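Local coordinates for protein glycine oxidase (PDB 7CYX) that probably oxidises glycine with molecular oxygen to glyoxylate, ammonium and hydrogen peroxide, using bound FAD, as a step in making thiamine diphosphate, at residues R81-V86 against A167-D172; R287-T290 against L295-A298. One frame throughout, in Å; residues are numbered along the deposited sequence.

Contact 1 lies at the surface, where the ends of helices 73-84 and 155-168 meet. Contact 2 is partly buried and joins the last part of helix 278-291 to the loop that follows it. The two contacts share no helix or strand, and their centres are about 39 Å apart. Contact 1 joins parts far apart in sequence, whereas contact 2 closes a local turn of chain. Their chemistry differs with their place: polar and sparse at the surface, apolar where partly buried. At 81-86 with 167-172 a lysine-to-serine hydrogen bond accompanies a few aliphatic contacts. At 287-290 with 295-298 an aliphatic pair faces strands of the large mixed sheet, and a lysine chain lies on a tyrosine ring.

Contact 1 (R81-V86 against A167-D172); sequences REKTGV and AISGAD
Lys83 NZ donates a hydrogen bond to Ser169 OG, 2.8 Å away. The lysine reaches it because CG stands anti to the backbone N (chi1 -170°) and the rest of the chain is extended. NZ also bonds to Ser165 OG, one turn back on helix 155-168, so two serine hydroxyls hold the ammonium group.

Van der Waals contacts run beside this bond. Lys83 and Ile168 pass each other in opposite directions, with Lys83 CE 3.8 Å from Ile168 CG2. The CD1 methyl of Ile168 lies 3.5 Å from the carbonyl oxygen Lys83 O. Thr84 CG2 meets the same CD1 at 4.1 Å.

Thr84 OG1 accepts from Val86 N in an ST turn and also bonds to Leu80 O. Gly170, with positive phi, is the C-prime residue of a Schellman motif: Ala171 N bonds to Ala166 O and Gly170 N to Ala167 O. The chain then enters strand 172-174, outermost within this chain in the mixed sheet with strands 5-10 and 30-33, away from the FAD site. Gln240 of the second subunit packs on Ile168.

The lysine-serine bond pairs a probably charged donor with a neutral hydroxyl, so it would tie the two helix termini together without cancelling the charge.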
loop_
_atom_site.group_PDB
_atom_site.type_symbol
_atom_site.label_atom_id
_atom_site.label_comp_id
_atom_site.label_asym_id
_atom_site.label_seq_id
_atom_site.Cartn_x
_atom_site.Cartn_y
_atom_site.Cartn_z
ATOM N N ARG A 81 -7.929 -1.356 7.745
ATOM C CA ARG A 81 -8.248 -1.282 6.317
ATOM C C ARG A 81 -9.615 -0.601 6.132
ATOM O O ARG A 81 -9.695 0.397 5.411
ATOM C CB ARG A 81 -8.177 -2.666 5.662
ATOM C CG ARG A 81 -8.801 -2.744 4.274
ATOM C CD ARG A 81 -8.305 -1.709 3.264
ATOM N NE ARG A 81 -9.379 -0.896 2.679
ATOM C CZ ARG A 81 -9.418 -0.439 1.426
ATOM N NH1 ARG A 81 -8.595 -0.926 0.513
ATOM N NH2 ARG A 81 -10.298 0.491 1.090
ATOM N N GLU A 82 -10.641 -1.094 6.843
ATOM C CA GLU A 82 -12.022 -0.633 6.689
ATOM C C GLU A 82 -12.152 0.842 7.073
ATOM O O GLU A 82 -12.890 1.572 6.442
ATOM C CB GLU A 82 -13.003 -1.503 7.485
ATOM C CG GLU A 82 -13.673 -2.561 6.617
ATOM C CD GLU A 82 -14.314 -3.723 7.359
ATOM O OE1 GLU A 82 -15.241 -3.473 8.159
ATOM O OE2 GLU A 82 -13.883 -4.881 7.133
ATOM N N LYS A 83 -11.401 1.276 8.080
ATOM C CA LYS A 83 -11.532 2.609 8.596
ATOM C C LYS A 83 -10.689 3.609 7.793
ATOM O O LYS A 83 -11.095 4.749 7.634
ATOM C CB LYS A 83 -11.125 2.615 10.067
ATOM C CG LYS A 83 -11.440 3.890 10.828
ATOM C CD LYS A 83 -10.827 3.897 12.206
ATOM C CE LYS A 83 -11.118 5.148 13.003
ATOM N NZ LYS A 83 -10.554 5.023 14.364
ATOM N N THR A 84 -9.494 3.216 7.341
ATOM C CA THR A 84 -8.518 4.222 6.883
ATOM C C THR A 84 -8.171 4.057 5.414
ATOM O O THR A 84 -7.550 4.966 4.832
ATOM C CB THR A 84 -7.185 4.141 7.637
ATOM O OG1 THR A 84 -6.484 2.958 7.241
ATOM C CG2 THR A 84 -7.375 4.148 9.133
ATOM N N GLY A 85 -8.484 2.883 4.865
ATOM C CA GLY A 85 -8.174 2.521 3.494
ATOM C C GLY A 85 -6.824 1.844 3.360
ATOM O O GLY A 85 -6.566 1.178 2.352
ATOM N N VAL A 86 -5.966 2.006 4.383
ATOM C CA VAL A 86 -4.619 1.454 4.378
ATOM C C VAL A 86 -4.699 -0.015 4.775
ATOM O O VAL A 86 -5.216 -0.305 5.828
ATOM C CB VAL A 86 -3.680 2.210 5.329
ATOM C CG1 VAL A 86 -2.349 1.492 5.464
ATOM C CG2 VAL A 86 -3.464 3.647 4.883
ATOM N N ALA A 167 -6.422 10.043 13.670
ATOM C CA ALA A 167 -6.788 11.368 13.146
ATOM C C ALA A 167 -8.283 11.395 12.793
ATOM O O ALA A 167 -8.997 12.332 13.147
ATOM C CB ALA A 167 -5.919 11.724 11.954
ATOM N N ILE A 168 -8.733 10.344 12.107
ATOM C CA ILE A 168 -10.128 10.142 11.763
ATOM C C ILE A 168 -10.995 10.210 13.034
ATOM O O ILE A 168 -12.103 10.789 13.009
ATOM C CB ILE A 168 -10.298 8.817 10.983
ATOM C CG1 ILE A 168 -9.758 8.967 9.554
ATOM C CG2 ILE A 168 -11.749 8.350 10.992
ATOM C CD1 ILE A 168 -9.505 7.674 8.814
ATOM N N SER A 169 -10.454 9.663 14.119
ATOM C CA SER A 169 -11.159 9.647 15.416
ATOM C C SER A 169 -10.915 10.956 16.156
ATOM O O SER A 169 -11.185 11.001 17.334
ATOM C CB SER A 169 -10.767 8.463 16.224
ATOM O OG SER A 169 -11.463 7.318 15.786
ATOM N N GLY A 170 -10.367 11.957 15.479
ATOM C CA GLY A 170 -10.191 13.286 16.089
ATOM C C GLY A 170 -8.788 13.598 16.564
ATOM O O GLY A 170 -8.598 14.676 17.113
ATOM N N ALA A 171 -7.827 12.707 16.367
ATOM C CA ALA A 171 -6.483 13.046 16.871
ATOM C C ALA A 171 -5.842 14.117 15.993
ATOM O O ALA A 171 -6.078 14.117 14.798
ATOM C CB ALA A 171 -5.621 11.827 16.981
ATOM N N ASP A 172 -5.085 15.011 16.615
ATOM C CA ASP A 172 -4.367 16.085 15.894
ATOM C C ASP A 172 -2.922 15.631 15.755
ATOM O O ASP A 172 -2.334 15.268 16.750
ATOM C CB ASP A 172 -4.403 17.396 16.668
ATOM C CG ASP A 172 -5.754 18.065 16.687
ATOM O OD1 ASP A 172 -6.590 17.693 15.882
ATOM O OD2 ASP A 172 -5.930 18.963 17.490
#

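Contact 2 (R287-T290 against L295-A298); sequences RAYT and LKEA
The Tyr289 ring carries Lys296 over one face. Lys296 CG lies 3.8 Å from the ring centroid and only 8° off the ring normal, a CH-pi contact over the centre of the ring. The lysine continues across this face, and its CE comes 4.1 Å from Tyr289 CD2. The two side chains cross at a slant. The carbonyl carbon of Leu295 approaches Tyr289 CE1 obliquely, at 4.2 Å. The Leu295 side chain also borders the tyrosine, with Leu295 CB 4.5 Å from Tyr289 CD1.

The torsions explain the approach. Lys296 CG is anti to the carbonyl carbon of its own residue (chi1 -76°), and the chain beyond it is extended. The aliphatic part of the lysine thus meets the ring. The CB of Tyr289 does not point at the loop, but the ring turns back towards it.

Segment 287-290 belongs to the last part of helix 278-291. A short link leads into a 3-10 segment that includes Leu295 and Lys296, and the chain then enters strand 299-311. This strand is at one edge of the large mixed sheet. The contact therefore belongs to a helix-to-strand connection, away from the FAD site.

A second group of contacts is aliphatic. Leu295 CD1 meets Ala288 CB at 4.0 Å. Both residues are buried, and both touch Ile253 and Ile263 of the neighbouring strands 251-256 and 260-269. Leu295 also rests on Val235 of strand 225-236. The pair thus links helix and loop to the same sheet. Thr290 OG1, within the helix segment, donates to Arg287 O (2.8 Å) and also bonds to Gln100 NE2.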
loop_
_atom_site.group_PDB
_atom_site.type_symbol
_atom_site.label_atom_id
_atom_site.label_comp_id
_atom_site.label_asym_id
_atom_site.label_seq_id
_atom_site.Cartn_x
_atom_site.Cartn_y
_atom_site.Cartn_z
ATOM N N ARG A 287 25.630 -13.390 2.323
ATOM C CA ARG A 287 24.989 -14.311 3.233
ATOM C C ARG A 287 23.678 -14.775 2.587
ATOM O O ARG A 287 23.305 -15.954 2.704
ATOM C CB ARG A 287 24.779 -13.686 4.612
ATOM C CG ARG A 287 24.413 -14.703 5.687
ATOM C CD ARG A 287 24.430 -14.106 7.087
ATOM N NE ARG A 287 23.943 -14.998 8.139
ATOM C CZ ARG A 287 23.828 -14.641 9.414
ATOM N NH1 ARG A 287 24.212 -13.432 9.796
ATOM N NH2 ARG A 287 23.306 -15.480 10.292
ATOM N N ALA A 288 23.005 -13.868 1.863
ATOM C CA ALA A 288 21.700 -14.185 1.287
ATOM C C ALA A 288 21.855 -15.185 0.143
ATOM O O ALA A 288 20.940 -15.984 -0.103
ATOM C CB ALA A 288 21.001 -12.947 0.814
ATOM N N TYR A 289 23.004 -15.128 -0.544
ATOM C CA TYR A 289 23.269 -15.956 -1.693
ATOM C C TYR A 289 23.377 -17.427 -1.248
ATOM O O TYR A 289 22.955 -18.306 -1.983
ATOM C CB TYR A 289 24.529 -15.507 -2.447
ATOM C CG TYR A 289 24.546 -14.120 -3.051
ATOM C CD1 TYR A 289 23.382 -13.416 -3.329
ATOM C CD2 TYR A 289 25.751 -13.527 -3.411
ATOM C CE1 TYR A 289 23.413 -12.156 -3.906
ATOM C CE2 TYR A 289 25.800 -12.275 -4.003
ATOM C CZ TYR A 289 24.626 -11.575 -4.244
ATOM O OH TYR A 289 24.650 -10.328 -4.816
ATOM N N THR A 290 23.934 -17.682 -0.060
ATOM C CA THR A 290 24.096 -19.051 0.441
ATOM C C THR A 290 22.735 -19.685 0.807
ATOM O O THR A 290 22.642 -20.903 0.897
ATOM C CB THR A 290 25.000 -19.133 1.679
ATOM O OG1 THR A 290 24.212 -18.650 2.760
ATOM C CG2 THR A 290 26.296 -18.353 1.592
ATOM N N LEU A 295 18.884 -14.828 -5.862
ATOM C CA LEU A 295 18.866 -13.401 -5.531
ATOM C C LEU A 295 20.001 -12.668 -6.266
ATOM O O LEU A 295 20.006 -11.446 -6.308
ATOM C CB LEU A 295 18.972 -13.191 -4.021
ATOM C CG LEU A 295 17.675 -13.357 -3.230
ATOM C CD1 LEU A 295 17.960 -13.413 -1.734
ATOM C CD2 LEU A 295 16.682 -12.238 -3.537
ATOM N N LYS A 296 20.940 -13.426 -6.843
ATOM C CA LYS A 296 22.053 -12.886 -7.605
ATOM C C LYS A 296 21.540 -12.112 -8.819
ATOM O O LYS A 296 22.105 -11.074 -9.131
ATOM C CB LYS A 296 22.992 -14.011 -8.039
ATOM C CG LYS A 296 23.898 -14.550 -6.939
ATOM C CD LYS A 296 24.568 -15.858 -7.315
ATOM C CE LYS A 296 25.854 -16.113 -6.555
ATOM N NZ LYS A 296 26.128 -17.559 -6.422
ATOM N N GLU A 297 20.464 -12.616 -9.447
ATOM C CA GLU A 297 19.992 -12.181 -10.762
ATOM C C GLU A 297 18.635 -11.478 -10.640
ATOM O O GLU A 297 17.943 -11.276 -11.639
ATOM C CB GLU A 297 19.935 -13.378 -11.722
ATOM C CG GLU A 297 21.195 -14.258 -11.690
ATOM C CD GLU A 297 21.322 -15.354 -12.745
ATOM O OE1 GLU A 297 20.298 -15.737 -13.354
ATOM O OE2 GLU A 297 22.456 -15.824 -12.969
ATOM N N ALA A 298 18.281 -11.086 -9.412
ATOM C CA ALA A 298 17.163 -10.188 -9.088
ATOM C C ALA A 298 17.510 -8.722 -9.438
ATOM O O ALA A 298 18.530 -8.430 -10.053
ATOM C CB ALA A 298 16.838 -10.338 -7.618
#